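Long-range contacts in DNA alpha-glucosyltransferase (Enterobacteria phage T4, PDB 1Y8Z), which is a glycosyltransferase of the GT-B clan, built from two Rossmann-like domains, encoded by a bacteriophage: residues C[111-116]-C[134-139]; C[88-93]-C[125-130]. All coordinates share one frame; numbering follows the deposited sequence.

In the fold
Both contacts belong to the domain built on the parallel sheet that contains strand 4-9. Contact 1 pairs strand 110-114 with strand 138-141 in that sheet. Contact 2 joins two loops that lead into helices 92-103 and 129-135. Their centres are about 17 Å apart. Helix 129-135 connects them: contact 2 sits at its start and contact 1 takes in its end. Q115 also packs on L129 between them. Each contact holds its own cobalt hexammine(III) ion. The side chain of N126 in contact 2 is about 13 Å from the bound UDP. Contact 2 also reaches the nucleic acid through R125, while the nearest atom of contact 1 is about 9 Å from it.

Contact 1: residues C[111-116]-C[134-139]; sequences VVVYQH and RRADVI. With NCO (cobalt hexammine(III)), chain F.
V112 pairs with V138 and V113 with I139 as neighbouring parallel strands. V113 N donates to V138 O at 2.8 Å in a nearly straight bond. V111 O accepts twice, from D137 N at 2.6 Å and from V138 N at 3.1 Å, and both donors lie in the carbonyl plane. This is a beta-alpha-beta crossover in a Rossmann-like domain: strand 110-114 leads through helices 120-123 and 129-135 to strand 138-141, and strand 79-84 flanks strand 110-114 on the other side. The D137 side chain adds to the backbone pairing. Its OD1 takes V111 N at 2.9 Å through the anti lone pair. The same oxygen forms a salt bridge with R135 NH2, which lies above the carboxylate plane. R135 bends at chi2 (68°), which brings its guanidinium over V111. V111 CG2 packs on one face of that group, 3.3 Å from R135 NH2 and toward the rim. R135 NH1 bonds to I109 O, while NH2 is held by D137 OD1. On the face of V113 and I139, V113 CG2 presses on A136 CB at 3.4 Å, a tight pair. V112 and V138 lie side by side on the other face. Cobalt hexammine(III) binds R134 O through N5 at 3.0 Å, and A136 O and D137 OD2 through other ammines.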
# COMPACT_ATOMS: atom_id res chain seq x y z
N VAL C 111 35.38 -3.52 3.83
CA VAL C 111 34.01 -3.06 4.03
C VAL C 111 33.97 -1.55 4.20
O VAL C 111 34.61 -0.98 5.09
CB VAL C 111 33.37 -3.76 5.25
CG1 VAL C 111 31.94 -3.26 5.46
CG2 VAL C 111 33.37 -5.28 5.03
N VAL C 112 33.21 -0.91 3.31
CA VAL C 112 33.06 0.54 3.31
C VAL C 112 31.63 0.91 3.67
O VAL C 112 30.68 0.48 3.02
CB VAL C 112 33.37 1.12 1.91
CG1 VAL C 112 33.29 2.64 1.94
CG2 VAL C 112 34.76 0.66 1.46
N VAL C 113 31.48 1.71 4.72
CA VAL C 113 30.17 2.14 5.16
C VAL C 113 29.94 3.62 4.92
O VAL C 113 30.74 4.47 5.35
CB VAL C 113 29.96 1.86 6.67
CG1 VAL C 113 28.59 2.37 7.13
CG2 VAL C 113 30.09 0.38 6.94
N TYR C 114 28.87 3.94 4.20
CA TYR C 114 28.49 5.31 3.93
C TYR C 114 27.24 5.59 4.76
O TYR C 114 26.23 4.89 4.61
CB TYR C 114 28.13 5.52 2.44
CG TYR C 114 29.31 5.67 1.50
CD1 TYR C 114 29.79 6.93 1.15
CD2 TYR C 114 29.91 4.55 0.92
CE1 TYR C 114 30.84 7.08 0.24
CE2 TYR C 114 30.96 4.68 0.01
CZ TYR C 114 31.42 5.94 -0.33
OH TYR C 114 32.43 6.06 -1.26
N GLN C 115 27.31 6.56 5.66
CA GLN C 115 26.13 6.91 6.44
C GLN C 115 25.47 8.07 5.72
O GLN C 115 26.03 9.18 5.66
CB GLN C 115 26.48 7.34 7.87
CG GLN C 115 25.24 7.83 8.63
CD GLN C 115 24.13 6.81 8.57
OE1 GLN C 115 24.26 5.69 9.06
NE2 GLN C 115 23.03 7.18 7.95
N HIS C 116 24.29 7.83 5.17
CA HIS C 116 23.58 8.84 4.40
C HIS C 116 22.61 9.73 5.16
O HIS C 116 22.20 10.78 4.65
CB HIS C 116 22.86 8.16 3.23
CG HIS C 116 23.79 7.64 2.17
ND1 HIS C 116 24.20 8.41 1.10
CD2 HIS C 116 24.45 6.47 2.07
CE1 HIS C 116 25.08 7.73 0.39
NE2 HIS C 116 25.25 6.55 0.95
N ARG C 134 31.35 -1.27 13.28
CA ARG C 134 32.47 -2.01 13.87
C ARG C 134 33.23 -2.86 12.85
O ARG C 134 34.45 -3.02 12.96
CB ARG C 134 31.98 -2.88 15.03
CG ARG C 134 31.42 -2.07 16.20
CD ARG C 134 31.14 -2.93 17.42
NE ARG C 134 30.60 -2.13 18.52
CZ ARG C 134 31.26 -1.15 19.14
NH1 ARG C 134 32.50 -0.84 18.78
NH2 ARG C 134 30.67 -0.46 20.11
N ARG C 135 32.52 -3.40 11.87
CA ARG C 135 33.14 -4.22 10.82
C ARG C 135 33.74 -3.35 9.72
O ARG C 135 34.64 -3.77 9.00
CB ARG C 135 32.12 -5.18 10.21
CG ARG C 135 32.63 -5.96 8.98
CD ARG C 135 33.72 -6.96 9.35
NE ARG C 135 34.24 -7.69 8.20
CZ ARG C 135 35.08 -7.18 7.29
NH1 ARG C 135 35.51 -7.92 6.28
NH2 ARG C 135 35.49 -5.92 7.41
N ALA C 136 33.25 -2.12 9.59
CA ALA C 136 33.73 -1.22 8.56
C ALA C 136 35.23 -0.98 8.61
O ALA C 136 35.82 -0.84 9.68
CB ALA C 136 33.00 0.11 8.63
N ASP C 137 35.85 -0.96 7.43
CA ASP C 137 37.27 -0.69 7.34
C ASP C 137 37.40 0.78 6.95
O ASP C 137 38.43 1.40 7.19
CB ASP C 137 37.92 -1.59 6.29
CG ASP C 137 37.89 -3.05 6.70
OD1 ASP C 137 37.31 -3.88 5.95
OD2 ASP C 137 38.43 -3.37 7.77
N VAL C 138 36.33 1.32 6.37
CA VAL C 138 36.29 2.71 5.94
C VAL C 138 34.88 3.26 6.18
O VAL C 138 33.89 2.61 5.83
CB VAL C 138 36.63 2.85 4.44
CG1 VAL C 138 36.67 4.32 4.05
CG2 VAL C 138 37.97 2.17 4.14
N ILE C 139 34.79 4.44 6.78
CA ILE C 139 33.50 5.05 7.08
C ILE C 139 33.38 6.47 6.55
O ILE C 139 34.28 7.28 6.74
CB ILE C 139 33.26 5.08 8.60
CG1 ILE C 139 33.35 3.67 9.17
CG2 ILE C 139 31.92 5.71 8.91
CD1 ILE C 139 33.49 3.64 10.68
CO NCO F . 38.40 -3.23 12.24
N1 NCO F . 36.91 -3.58 10.92
N2 NCO F . 39.59 -2.64 10.73
N3 NCO F . 37.74 -1.34 12.47
N4 NCO F . 39.88 -2.87 13.56
N5 NCO F . 37.20 -3.83 13.75
N6 NCO F . 39.05 -5.12 12.00

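Contact 2: residues C[88-93]-C[125-130]; sequences TSVQEA and RNLGLE. With NCO (cobalt hexammine(III)), chain G; nucleotides of chain A.
T88 and L127 form the close part of this contact between two loops of a Rossmann-like domain of the GT-B fold. Segment 88-93 leads into helix 92-103 with Q91 as N-cap. Segment 125-130 leads into helix 129-135 with G128 as N-cap. L127 CG rests 3.6 Å from T88 CA, and its CD1 branch also reaches T88 CA. The CD2 branch turns to T88 CG2. T88 CG2 lies beside the backbone N (chi1 of OG1 52°) and comes within 3.6 Å of N126 O. The packing thins out toward V90. V90 CG2 and L127 CD1 are 4.1 Å apart, and V90 and L127 run past one another, pointing opposite ways. The backbone link is also loose: T88 N to R125 O is a weak bond of 3.4 Å. R125 O has a second partner in R11 NH2. On the exposed side, cobalt hexammine(III) sits against segment 88-93. Its ammine N3 donates to T88 O and V90 O, and N6 donates to E92 OE2 at 2.9 Å. The negative carboxylate probably helps to hold the cation. L127 CD1 lies 3.4 Å from ammine N2. At the other end R125 runs extended from CG to NE toward the nucleic acid, placing NE 3.0 Å from O3' of DT6 of chain A.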
# COMPACT_ATOMS: atom_id res chain seq x y z
N THR C 88 14.06 -0.48 11.72
CA THR C 88 13.62 -1.02 13.01
C THR C 88 12.30 -1.76 12.92
O THR C 88 11.84 -2.34 13.91
CB THR C 88 13.49 0.10 14.06
OG1 THR C 88 12.67 1.16 13.54
CG2 THR C 88 14.86 0.66 14.43
N SER C 89 11.68 -1.76 11.74
CA SER C 89 10.40 -2.42 11.55
C SER C 89 10.48 -3.86 11.05
O SER C 89 9.47 -4.57 11.03
CB SER C 89 9.54 -1.62 10.58
OG SER C 89 10.15 -1.53 9.30
N VAL C 90 11.67 -4.30 10.64
CA VAL C 90 11.83 -5.66 10.14
C VAL C 90 11.68 -6.69 11.25
O VAL C 90 11.76 -6.36 12.43
CB VAL C 90 13.22 -5.84 9.46
CG1 VAL C 90 13.40 -4.79 8.38
CG2 VAL C 90 14.33 -5.76 10.49
N GLN C 91 11.47 -7.95 10.87
CA GLN C 91 11.32 -9.02 11.85
C GLN C 91 12.69 -9.46 12.36
O GLN C 91 13.71 -9.20 11.72
CB GLN C 91 10.57 -10.21 11.24
CG GLN C 91 9.23 -9.83 10.63
CD GLN C 91 8.26 -11.00 10.56
OE1 GLN C 91 7.84 -11.53 11.59
NE2 GLN C 91 7.91 -11.41 9.34
N GLU C 92 12.71 -10.14 13.50
CA GLU C 92 13.95 -10.61 14.10
C GLU C 92 14.85 -11.37 13.14
O GLU C 92 16.07 -11.22 13.18
CB GLU C 92 13.66 -11.48 15.33
CG GLU C 92 13.13 -10.70 16.52
CD GLU C 92 14.15 -9.73 17.08
OE1 GLU C 92 15.20 -10.18 17.58
OE2 GLU C 92 13.90 -8.51 17.03
N ALA C 93 14.25 -12.19 12.28
CA ALA C 93 15.00 -12.99 11.31
C ALA C 93 15.85 -12.12 10.38
O ALA C 93 16.97 -12.48 10.02
CB ALA C 93 14.04 -13.84 10.48
N ARG C 125 16.51 5.03 13.72
CA ARG C 125 15.58 4.11 13.07
C ARG C 125 16.30 3.00 12.31
O ARG C 125 15.78 2.44 11.35
CB ARG C 125 14.66 4.87 12.12
CG ARG C 125 13.67 5.77 12.82
CD ARG C 125 12.89 6.61 11.82
NE ARG C 125 11.83 7.39 12.46
CZ ARG C 125 10.75 6.85 13.01
NH1 ARG C 125 10.58 5.54 13.00
NH2 ARG C 125 9.84 7.64 13.58
N ASN C 126 17.52 2.71 12.74
CA ASN C 126 18.33 1.67 12.12
C ASN C 126 18.54 0.54 13.11
O ASN C 126 18.49 0.74 14.32
CB ASN C 126 19.71 2.21 11.75
CG ASN C 126 19.67 3.21 10.64
OD1 ASN C 126 20.16 4.34 10.77
ND2 ASN C 126 19.08 2.82 9.52
N LEU C 127 18.78 -0.65 12.58
CA LEU C 127 19.08 -1.81 13.40
C LEU C 127 20.41 -2.34 12.87
O LEU C 127 20.61 -2.42 11.66
CB LEU C 127 18.01 -2.89 13.26
CG LEU C 127 16.68 -2.65 13.98
CD1 LEU C 127 15.76 -3.85 13.78
CD2 LEU C 127 16.94 -2.42 15.47
N GLY C 128 21.33 -2.67 13.78
CA GLY C 128 22.61 -3.20 13.36
C GLY C 128 23.63 -2.19 12.85
O GLY C 128 24.68 -2.58 12.34
N LEU C 129 23.34 -0.90 12.97
CA LEU C 129 24.29 0.09 12.50
C LEU C 129 25.60 0.00 13.28
O LEU C 129 26.68 0.18 12.72
CB LEU C 129 23.70 1.50 12.60
CG LEU C 129 24.58 2.64 12.05
CD1 LEU C 129 25.01 2.32 10.62
CD2 LEU C 129 23.80 3.95 12.10
N GLU C 130 25.50 -0.29 14.58
CA GLU C 130 26.70 -0.40 15.41
C GLU C 130 27.62 -1.53 14.95
O GLU C 130 28.82 -1.32 14.81
CB GLU C 130 26.32 -0.59 16.89
CG GLU C 130 27.51 -0.96 17.78
CD GLU C 130 27.20 -0.86 19.26
OE1 GLU C 130 26.06 -1.18 19.66
OE2 GLU C 130 28.11 -0.49 20.03
CO NCO G . 11.19 -5.49 16.26
N1 NCO G . 11.15 -7.30 15.38
N2 NCO G . 12.92 -5.07 15.31
N3 NCO G . 10.16 -4.71 14.72
N4 NCO G . 11.24 -3.68 17.14
N5 NCO G . 9.47 -5.91 17.21
N6 NCO G . 12.23 -6.27 17.80
P DT A 6 14.07 13.45 9.50
OP1 DT A 6 15.31 12.63 9.50
OP2 DT A 6 13.71 14.23 8.29
O5' DT A 6 12.83 12.51 9.85
C5' DT A 6 12.86 11.69 11.02
C4' DT A 6 11.67 10.77 11.04
O4' DT A 6 10.47 11.52 11.36
C3' DT A 6 11.39 10.08 9.70
O3' DT A 6 10.97 8.74 9.94
C2' DT A 6 10.23 10.89 9.13
C1' DT A 6 9.47 11.23 10.40
N1 DT A 6 8.55 12.39 10.32
C2 DT A 6 7.25 12.20 10.77
O2 DT A 6 6.83 11.12 11.17
N3 DT A 6 6.46 13.32 10.72
C4 DT A 6 6.82 14.58 10.28
O4 DT A 6 6.00 15.50 10.32
C5 DT A 6 8.18 14.70 9.80
C7 DT A 6 8.65 16.03 9.29
C6 DT A 6 8.97 13.62 9.85